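Local coordinates for protein omega transaminase (Pseudomonas sp., PDB 5LHA) that catalyses pyridoxal phosphate-dependent transfer of amino groups, as a class-III omega transaminase of fold type I, here holding the cofactor in its pyridoxamine phosphate form, at residues A[242-247]-A[280-285]; A[208-213]-A[248-253]; A[149-154]-A[185-190]. One frame throughout, in Å; residues are numbered along the deposited sequence.

In the fold
All three contacts lie in the cofactor-binding domain, in or beside its large sheet. Contact 3 pairs strands 149-153 and 184-187 at one margin of that sheet, contact 2 packs helices 202-220 and 246-256 side by side, and contact 1 fixes the start of helix 246-256 against the turn after helix 278-281. Contacts 2 and 3, centres about 11 Å apart, meet through Gln212 NE2 and Asp188 OD2 at 2.7 Å; contacts 1 and 2, equally far apart, share helix 246-256. Contacts 1 and 3, about 17 Å apart between centres, touch where Tyr246 OH lies 3.4 Å from Leu153 CD2. The pyridoxamine phosphate is about 10 Å from the Trp247 side chain, 11 Å from that of Ser152 and 14 Å from that of Leu250.

Contact 1: A[242-247]-A[280-285]; sequences PPADYW and RGWGVA
Trp282 and Trp247 meet by their five-membered rings, whose planes differ by only 10° although the centroids stand 4.9 Å apart. The rings are slid past one another and barely overlap. CD1 of Trp282 lies over one face of Trp247, 3.9 Å from its CD1, and the two CB atoms are equally close. The two side chains cross at about a right angle, and the six-membered ring of Trp282 lies against the loop before the helix. There CZ3 of Trp282 comes 3.6 Å from CA of Ala244, and CH2 of Trp282 lies 3.6 Å from the carbonyl O of Pro242. Val284 touches both backbone and ring: its CG2 sits 3.6 Å from O of Trp247, and its CG1 lies at the edge of the Trp247 ring, near its plane.

With chi1 of -61°, CG of Trp282 is anti to its own carbonyl carbon, turned to the 242-247 loop. The indole N-H is taken by the carbonyl of Pro232, and Lys384 adds a cation-pi contact to the same ring. Behind Trp282 the backbone turns at Gly283, whose positive phi and two bonds back into the last turn make a Schellman motif. This helix-ending turn, set by its tryptophan against the first turn of helix 246-256, joins two connections of the fold type I cofactor-binding domain.

Contact 2: A[208-213]-A[248-253]; sequences HCIRQL and PRLREV
The guanidinium of Arg249 carries Ile210 over one of its faces, with CG1 of Ile210 4.0 Å from NE of Arg249. CG2 of Ile210 reaches NH2 of Arg249 at 3.6 Å. The arginine chain bends at chi3 (57°), which turns NE out of the extended line, and the flat group lies against the branched side chain of the isoleucine. Thr206 and Ala207, a turn earlier on helix 202-220, also touch Arg249. No hydrogen bond links the two segments, and the guanidinium meets Ile210 through van der Waals packing alone.

Past the guanidinium the side chains that meet are aliphatic. CD1 of Ile210 also touches backbone, 3.7 Å from O of Arg249, and CG2 of Ile210 meets CG2 of Val253 at 3.7 Å as the two side chains slide past each other in opposite directions. The helices 208-213 and 248-253 run nearly parallel, at 17° with their axes 10.5 Å apart, as expected of two helices that line the same side of a sheet in an alpha/beta domain such as this one; Leu228 of strand 225-230 touches both Leu213 and Leu250.

One turn on, Leu213 has CG anti to its backbone N (chi1 169°), and its CD2 methyl sits between two partners: CD1 of Leu250 at 3.6 Å and CG1 of Val253 at 3.7 Å. Leu250 crosses Leu213 at about a right angle and Val253 runs past it in the reverse sense. Ile217 extends the row beyond Val253, and on another flank of helix 202-220 Arg211 makes a salt bridge to Asp198 of the second subunit.

Contact 3: A[149-154]-A[185-190]; sequences RFLSLR and HLLDTP
Arg154 runs alongside Asp188 just past the ends of the two strands. Its CB and CG each pass 3.7 Å from the carbonyl O of Leu187, and CD comes 3.2 Å from OD1 of Asp188. NE of Arg154 passes 3.9 Å from that OD1, CZ hardly farther, and NH1 ends 3.6 Å from it. The side chains point the same way, with guanidinium and carboxylate planes 18° apart. OD1 stands well out of the guanidinium plane and no N-H points at it, making this a long salt bridge of charges only. The other carboxylate oxygen, OD2, accepts from Gln212. An alanine in place of Arg154, lacking the CG that packs on the Leu187 carbonyl, would probably leave OD1 of Asp188 without its nearby positive charge.

Four backbone bonds join the strands in parallel register, among them Leu187 N to Ser152 O at 2.7 Å and, at the end, Arg154 N to Leu187 O, also 2.7 Å. On one face Leu151, Leu153, His185 and Leu187 gather, CD2 of Leu153 resting 3.8 Å from CB of Leu187; Leu213 of helix 202-220 covers Leu151 and Leu187. On the other, Ser152 OG meets CD2 of Leu186 at 3.1 Å. That hydroxyl bonds with the Val167 carbonyl and accepts from a water, which also donates weakly to His185 O. Strand 184-187 is the outermost here within the chain, and it closes the beta-alpha-beta unit formed with strand 149-153 and helix 162-166 in the large mixed sheet of the fold type I cofactor-binding domain.

Contact 1: A[242-247]-A[280-285]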
loop_
_atom_site.group_PDB
_atom_site.type_symbol
_atom_site.label_atom_id
_atom_site.label_comp_id
_atom_site.label_asym_id
_atom_site.label_seq_id
_atom_site.Cartn_x
_atom_site.Cartn_y
_atom_site.Cartn_z
ATOM N N PRO A 242 -0.372 16.928 27.307
ATOM C CA PRO A 242 0.670 17.692 26.626
ATOM C C PRO A 242 0.901 19.009 27.341
ATOM O O PRO A 242 0.030 19.473 28.096
ATOM C CB PRO A 242 0.088 17.912 25.222
ATOM C CG PRO A 242 -1.366 17.886 25.434
ATOM C CD PRO A 242 -1.604 16.858 26.508
ATOM N N PRO A 243 2.069 19.620 27.160
ATOM C CA PRO A 243 2.275 20.986 27.653
ATOM C C PRO A 243 1.289 21.969 27.030
ATOM O O PRO A 243 0.714 21.738 25.962
ATOM C CB PRO A 243 3.719 21.297 27.241
ATOM C CG PRO A 243 4.367 19.955 27.100
ATOM C CD PRO A 243 3.294 19.049 26.575
ATOM N N ALA A 244 1.083 23.081 27.736
ATOM C CA ALA A 244 0.004 23.997 27.390
ATOM C C ALA A 244 0.211 24.664 26.038
ATOM O O ALA A 244 -0.768 25.026 25.373
ATOM C CB ALA A 244 -0.137 25.057 28.470
ATOM N N ASP A 245 1.456 24.880 25.632
ATOM C CA ASP A 245 1.731 25.517 24.352
ATOM C C ASP A 245 1.816 24.532 23.188
ATOM O O ASP A 245 2.009 24.963 22.048
ATOM C CB ASP A 245 3.019 26.342 24.447
ATOM C CG ASP A 245 4.173 25.554 25.031
ATOM O OD1 ASP A 245 3.919 24.518 25.681
ATOM O OD2 ASP A 245 5.337 25.965 24.833
ATOM N N TYR A 246 1.690 23.226 23.437
ATOM C CA TYR A 246 1.840 22.257 22.353
ATOM C C TYR A 246 0.713 22.358 21.326
ATOM O O TYR A 246 0.970 22.446 20.119
ATOM C CB TYR A 246 1.931 20.837 22.907
ATOM C CG TYR A 246 2.035 19.799 21.808
ATOM C CD1 TYR A 246 3.188 19.690 21.039
ATOM C CD2 TYR A 246 0.984 18.929 21.540
ATOM C CE1 TYR A 246 3.294 18.747 20.032
ATOM C CE2 TYR A 246 1.083 17.978 20.538
ATOM C CZ TYR A 246 2.240 17.892 19.789
ATOM O OH TYR A 246 2.339 16.948 18.791
ATOM N N TRP A 247 -0.544 22.283 21.773
ATOM C CA TRP A 247 -1.655 22.297 20.825
ATOM C C TRP A 247 -1.773 23.626 20.078
ATOM O O TRP A 247 -2.063 23.616 18.874
ATOM C CB TRP A 247 -2.976 21.942 21.521
ATOM C CG TRP A 247 -3.247 20.459 21.477
ATOM C CD1 TRP A 247 -2.701 19.499 22.284
ATOM C CD2 TRP A 247 -4.080 19.765 20.538
ATOM N NE1 TRP A 247 -3.162 18.255 21.920
ATOM C CE2 TRP A 247 -4.006 18.390 20.850
ATOM C CE3 TRP A 247 -4.886 20.171 19.472
ATOM C CZ2 TRP A 247 -4.717 17.423 20.139
ATOM C CZ3 TRP A 247 -5.587 19.213 18.766
ATOM C CH2 TRP A 247 -5.496 17.853 19.100
ATOM N N ARG A 280 -10.600 23.124 22.777
ATOM C CA ARG A 280 -10.988 24.421 23.318
ATOM C C ARG A 280 -10.252 24.732 24.616
ATOM O O ARG A 280 -9.857 25.880 24.855
ATOM C CB ARG A 280 -12.502 24.451 23.540
ATOM C CG ARG A 280 -13.030 25.798 24.001
ATOM C CD ARG A 280 -14.512 25.740 24.318
ATOM N NE ARG A 280 -15.284 25.448 23.115
ATOM C CZ ARG A 280 -16.597 25.245 23.081
ATOM N NH1 ARG A 280 -17.326 25.313 24.194
ATOM N NH2 ARG A 280 -17.183 24.980 21.920
ATOM N N GLY A 281 -10.048 23.720 25.464
ATOM C CA GLY A 281 -9.379 23.959 26.734
ATOM C C GLY A 281 -7.950 24.429 26.569
ATOM O O GLY A 281 -7.413 25.116 27.442
ATOM N N TRP A 282 -7.318 24.062 25.455
ATOM C CA TRP A 282 -5.999 24.547 25.058
ATOM C C TRP A 282 -6.061 25.818 24.222
ATOM O O TRP A 282 -5.014 26.286 23.765
ATOM C CB TRP A 282 -5.257 23.462 24.274
ATOM C CG TRP A 282 -5.011 22.202 25.059
ATOM C CD1 TRP A 282 -5.371 20.935 24.700
ATOM C CD2 TRP A 282 -4.321 22.083 26.313
ATOM N NE1 TRP A 282 -4.969 20.035 25.663
ATOM C CE2 TRP A 282 -4.322 20.716 26.661
ATOM C CE3 TRP A 282 -3.706 22.998 27.175
ATOM C CZ2 TRP A 282 -3.730 20.244 27.833
ATOM C CZ3 TRP A 282 -3.124 22.529 28.340
ATOM C CH2 TRP A 282 -3.137 21.167 28.657
ATOM N N GLY A 283 -7.257 26.358 23.982
ATOM C CA GLY A 283 -7.415 27.573 23.203
ATOM C C GLY A 283 -7.296 27.392 21.711
ATOM O O GLY A 283 -6.886 28.324 21.013
ATOM N N VAL A 284 -7.704 26.238 21.191
ATOM C CA VAL A 284 -7.449 25.858 19.807
ATOM C C VAL A 284 -8.745 25.412 19.146
ATOM O O VAL A 284 -9.560 24.714 19.759
ATOM C CB VAL A 284 -6.385 24.741 19.733
ATOM C CG1 VAL A 284 -6.424 24.038 18.393
ATOM C CG2 VAL A 284 -5.007 25.329 19.977
ATOM N N ALA A 285 -8.953 25.869 17.909
ATOM C CA ALA A 285 -10.041 25.416 17.060
ATOM C C ALA A 285 -9.493 24.451 16.017
ATOM O O ALA A 285 -8.793 24.887 15.089
ATOM C CB ALA A 285 -10.730 26.596 16.382
#

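Contact 2: A[208-213]-A[248-253]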
loop_
_atom_site.group_PDB
_atom_site.type_symbol
_atom_site.label_atom_id
_atom_site.label_comp_id
_atom_site.label_asym_id
_atom_site.label_seq_id
_atom_site.Cartn_x
_atom_site.Cartn_y
_atom_site.Cartn_z
ATOM N N HIS A 208 10.963 20.800 20.943
ATOM C CA HIS A 208 11.527 19.612 20.310
ATOM C C HIS A 208 10.494 18.940 19.409
ATOM O O HIS A 208 10.796 18.545 18.276
ATOM C CB HIS A 208 12.026 18.633 21.377
ATOM C CG HIS A 208 13.311 19.042 22.027
ATOM N ND1 HIS A 208 14.454 19.330 21.315
ATOM C CD2 HIS A 208 13.628 19.209 23.333
ATOM C CE1 HIS A 208 15.421 19.657 22.155
ATOM N NE2 HIS A 208 14.945 19.595 23.386
ATOM N N CYS A 209 9.260 18.801 19.907
ATOM C CA CYS A 209 8.246 18.057 19.170
ATOM C C CYS A 209 7.823 18.812 17.914
ATOM O O CYS A 209 7.726 18.222 16.829
ATOM C CB CYS A 209 7.038 17.801 20.075
ATOM S SG CYS A 209 7.354 16.658 21.446
ATOM N N ILE A 210 7.613 20.128 18.035
ATOM C CA ILE A 210 7.214 20.946 16.890
ATOM C C ILE A 210 8.301 20.964 15.823
ATOM O O ILE A 210 8.016 20.855 14.623
ATOM C CB ILE A 210 6.860 22.364 17.367
ATOM C CG1 ILE A 210 5.600 22.301 18.215
ATOM C CG2 ILE A 210 6.643 23.292 16.195
ATOM C CD1 ILE A 210 4.425 21.781 17.438
ATOM N N ARG A 211 9.562 21.107 16.235
ATOM C CA ARG A 211 10.654 21.057 15.269
ATOM C C ARG A 211 10.673 19.720 14.531
ATOM O O ARG A 211 10.872 19.681 13.310
ATOM C CB ARG A 211 11.986 21.320 15.966
ATOM C CG ARG A 211 13.187 20.985 15.120
ATOM C CD ARG A 211 14.479 21.313 15.843
ATOM N NE ARG A 211 15.590 20.495 15.364
ATOM C CZ ARG A 211 16.829 20.575 15.829
ATOM N NH1 ARG A 211 17.124 21.444 16.788
ATOM N NH2 ARG A 211 17.776 19.786 15.334
ATOM N N GLN A 212 10.452 18.618 15.256
ATOM C CA GLN A 212 10.324 17.316 14.609
ATOM C C GLN A 212 9.165 17.311 13.618
ATOM O O GLN A 212 9.254 16.699 12.547
ATOM C CB GLN A 212 10.123 16.219 15.660
ATOM C CG GLN A 212 9.956 14.811 15.090
ATOM C CD GLN A 212 9.601 13.777 16.155
ATOM O OE1 GLN A 212 8.439 13.631 16.535
ATOM N NE2 GLN A 212 10.601 13.053 16.633
ATOM N N LEU A 213 8.056 17.959 13.974
ATOM C CA LEU A 213 6.896 17.994 13.087
ATOM C C LEU A 213 7.192 18.756 11.792
ATOM O O LEU A 213 6.823 18.308 10.697
ATOM C CB LEU A 213 5.700 18.587 13.837
ATOM C CG LEU A 213 4.448 18.958 13.047
ATOM C CD1 LEU A 213 3.842 17.746 12.392
ATOM C CD2 LEU A 213 3.447 19.604 13.988
ATOM N N PRO A 248 -1.559 24.782 20.723
ATOM C CA PRO A 248 -1.496 26.029 19.938
ATOM C C PRO A 248 -0.416 26.030 18.863
ATOM O O PRO A 248 -0.648 26.545 17.761
ATOM C CB PRO A 248 -1.240 27.095 21.012
ATOM C CG PRO A 248 -1.895 26.533 22.229
ATOM C CD PRO A 248 -1.638 25.062 22.172
ATOM N N ARG A 249 0.763 25.477 19.146
ATOM C CA ARG A 249 1.798 25.411 18.119
ATOM C C ARG A 249 1.550 24.287 17.127
ATOM O O ARG A 249 2.139 24.294 16.040
ATOM C CB ARG A 249 3.172 25.254 18.763
ATOM C CG ARG A 249 3.579 26.435 19.628
ATOM C CD ARG A 249 5.025 26.320 20.062
ATOM N NE ARG A 249 5.920 26.212 18.909
ATOM C CZ ARG A 249 7.248 26.272 18.975
ATOM N NH1 ARG A 249 7.856 26.442 20.146
ATOM N NH2 ARG A 249 7.969 26.162 17.866
ATOM N N LEU A 250 0.700 23.320 17.486
ATOM C CA LEU A 250 0.196 22.357 16.514
ATOM C C LEU A 250 -0.680 23.049 15.478
ATOM O O LEU A 250 -0.465 22.912 14.268
ATOM C CB LEU A 250 -0.591 21.271 17.241
ATOM C CG LEU A 250 -0.590 19.863 16.664
ATOM C CD1 LEU A 250 0.837 19.385 16.484
ATOM C CD2 LEU A 250 -1.356 18.947 17.599
ATOM N N ARG A 251 -1.675 23.810 15.954
ATOM C CA ARG A 251 -2.554 24.589 15.087
ATOM C C ARG A 251 -1.763 25.486 14.139
ATOM O O ARG A 251 -2.088 25.588 12.950
ATOM C CB ARG A 251 -3.496 25.426 15.958
ATOM C CG ARG A 251 -4.508 26.331 15.234
ATOM C CD ARG A 251 -5.629 25.572 14.548
ATOM N NE ARG A 251 -5.294 25.157 13.190
ATOM C CZ ARG A 251 -6.115 24.461 12.414
ATOM N NH1 ARG A 251 -7.304 24.101 12.868
ATOM N NH2 ARG A 251 -5.751 24.119 11.191
ATOM N N GLU A 252 -0.731 26.155 14.652
ATOM C CA GLU A 252 0.028 27.083 13.821
ATOM C C GLU A 252 0.765 26.352 12.710
ATOM O O GLU A 252 0.762 26.797 11.556
ATOM C CB GLU A 252 1.029 27.851 14.677
ATOM C CG GLU A 252 0.408 28.819 15.652
ATOM C CD GLU A 252 1.402 29.266 16.703
ATOM O OE1 GLU A 252 2.569 28.807 16.656
ATOM O OE2 GLU A 252 1.014 30.060 17.580
ATOM N N VAL A 253 1.397 25.225 13.037
ATOM C CA VAL A 253 2.184 24.500 12.043
ATOM C C VAL A 253 1.289 23.945 10.943
ATOM O O VAL A 253 1.632 24.004 9.756
ATOM C CB VAL A 253 3.010 23.392 12.726
ATOM C CG1 VAL A 253 3.714 22.537 11.689
ATOM C CG2 VAL A 253 4.031 24.005 13.667
#

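Contact 3: A[149-154]-A[185-190]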
loop_
_atom_site.group_PDB
_atom_site.type_symbol
_atom_site.label_atom_id
_atom_site.label_comp_id
_atom_site.label_asym_id
_atom_site.label_seq_id
_atom_site.Cartn_x
_atom_site.Cartn_y
_atom_site.Cartn_z
ATOM N N ARG A 149 -1.713 11.607 2.772
ATOM C CA ARG A 149 -1.069 11.050 3.949
ATOM C C ARG A 149 -1.658 11.616 5.240
ATOM O O ARG A 149 -2.224 12.711 5.273
ATOM C CB ARG A 149 0.429 11.317 3.874
ATOM C CG ARG A 149 1.113 10.601 2.714
ATOM C CD ARG A 149 2.520 11.129 2.582
ATOM N NE ARG A 149 3.277 10.474 1.522
ATOM C CZ ARG A 149 4.397 10.962 0.998
ATOM N NH1 ARG A 149 4.861 12.141 1.396
ATOM N NH2 ARG A 149 5.031 10.292 0.045
ATOM N N PHE A 150 -1.488 10.861 6.326
ATOM C CA PHE A 150 -1.999 11.234 7.639
ATOM C C PHE A 150 -0.861 11.218 8.653
ATOM O O PHE A 150 0.002 10.339 8.609
ATOM C CB PHE A 150 -3.114 10.274 8.120
ATOM C CG PHE A 150 -4.344 10.228 7.231
ATOM C CD1 PHE A 150 -5.091 11.362 6.986
ATOM C CD2 PHE A 150 -4.781 9.025 6.693
ATOM C CE1 PHE A 150 -6.235 11.304 6.184
ATOM C CE2 PHE A 150 -5.917 8.961 5.901
ATOM C CZ PHE A 150 -6.644 10.107 5.646
ATOM N N LEU A 151 -0.858 12.182 9.569
ATOM C CA LEU A 151 0.075 12.199 10.686
ATOM C C LEU A 151 -0.660 11.903 11.989
ATOM O O LEU A 151 -1.808 12.312 12.175
ATOM C CB LEU A 151 0.779 13.557 10.808
ATOM C CG LEU A 151 1.546 14.106 9.598
ATOM C CD1 LEU A 151 2.139 15.493 9.877
ATOM C CD2 LEU A 151 2.636 13.152 9.137
ATOM N N SER A 152 0.023 11.223 12.908
ATOM C CA SER A 152 -0.516 11.009 14.245
ATOM C C SER A 152 0.661 10.865 15.202
ATOM O O SER A 152 1.829 10.885 14.792
ATOM C CB SER A 152 -1.475 9.802 14.305
ATOM O OG SER A 152 -0.826 8.554 14.084
ATOM N N LEU A 153 0.337 10.739 16.487
ATOM C CA LEU A 153 1.299 10.785 17.573
ATOM C C LEU A 153 1.498 9.403 18.177
ATOM O O LEU A 153 0.589 8.569 18.186
ATOM C CB LEU A 153 0.833 11.750 18.671
ATOM C CG LEU A 153 0.480 13.182 18.246
ATOM C CD1 LEU A 153 0.020 14.008 19.443
ATOM C CD2 LEU A 153 1.681 13.827 17.592
ATOM N N ARG A 154 2.702 9.180 18.693
ATOM C CA ARG A 154 2.970 7.978 19.460
ATOM C C ARG A 154 2.019 7.896 20.641
ATOM O O ARG A 154 1.614 8.915 21.208
ATOM C CB ARG A 154 4.414 7.970 19.950
ATOM C CG ARG A 154 5.391 7.406 18.944
ATOM C CD ARG A 154 6.813 7.457 19.472
ATOM N NE ARG A 154 7.616 6.349 18.973
ATOM C CZ ARG A 154 8.338 6.391 17.859
ATOM N NH1 ARG A 154 8.357 7.492 17.121
ATOM N NH2 ARG A 154 9.040 5.324 17.489
ATOM N N HIS A 185 2.090 8.316 9.230
ATOM C CA HIS A 185 3.376 8.639 9.832
ATOM C C HIS A 185 3.223 9.113 11.269
ATOM O O HIS A 185 2.358 9.938 11.572
ATOM C CB HIS A 185 4.109 9.692 8.993
ATOM C CG HIS A 185 4.452 9.219 7.612
ATOM N ND1 HIS A 185 3.589 9.336 6.544
ATOM C CD2 HIS A 185 5.557 8.594 7.136
ATOM C CE1 HIS A 185 4.154 8.826 5.464
ATOM N NE2 HIS A 185 5.348 8.368 5.796
ATOM N N LEU A 186 4.081 8.597 12.148
ATOM C CA LEU A 186 3.997 8.881 13.573
ATOM C C LEU A 186 4.965 9.982 13.985
ATOM O O LEU A 186 6.094 10.061 13.492
ATOM C CB LEU A 186 4.277 7.631 14.410
ATOM C CG LEU A 186 3.117 6.660 14.573
ATOM C CD1 LEU A 186 3.510 5.554 15.535
ATOM C CD2 LEU A 186 1.908 7.386 15.069
ATOM N N LEU A 187 4.513 10.816 14.912
ATOM C CA LEU A 187 5.319 11.841 15.548
ATOM C C LEU A 187 5.463 11.480 17.019
ATOM O O LEU A 187 4.622 10.779 17.578
ATOM C CB LEU A 187 4.658 13.214 15.393
ATOM C CG LEU A 187 4.267 13.559 13.956
ATOM C CD1 LEU A 187 3.245 14.665 13.916
ATOM C CD2 LEU A 187 5.509 13.965 13.179
ATOM N N ASP A 188 6.538 11.944 17.646
ATOM C CA ASP A 188 6.704 11.693 19.068
ATOM C C ASP A 188 5.673 12.477 19.868
ATOM O O ASP A 188 5.175 13.517 19.434
ATOM C CB ASP A 188 8.122 12.050 19.529
ATOM C CG ASP A 188 9.125 10.946 19.241
ATOM O OD1 ASP A 188 8.982 9.848 19.824
ATOM O OD2 ASP A 188 10.063 11.169 18.446
ATOM N N THR A 189 5.332 11.960 20.988
ATOM C CA THR A 189 4.339 12.717 21.735
ATOM C C THR A 189 5.014 13.573 22.804
ATOM O O THR A 189 6.043 13.173 23.362
ATOM C CB THR A 189 3.318 11.784 22.391
ATOM O OG1 THR A 189 2.412 12.546 23.193
ATOM C CG2 THR A 189 4.010 10.741 23.267
ATOM N N PRO A 190 4.497 14.771 23.097
ATOM C CA PRO A 190 5.114 15.599 24.145
ATOM C C PRO A 190 4.825 15.066 25.544
ATOM O O PRO A 190 3.978 15.591 26.280
ATOM C CB PRO A 190 4.503 16.982 23.898
ATOM C CG PRO A 190 3.199 16.691 23.267
ATOM C CD PRO A 190 3.410 15.485 22.405
HETATM O O HOH W 1 0.099 7.568 11.688
#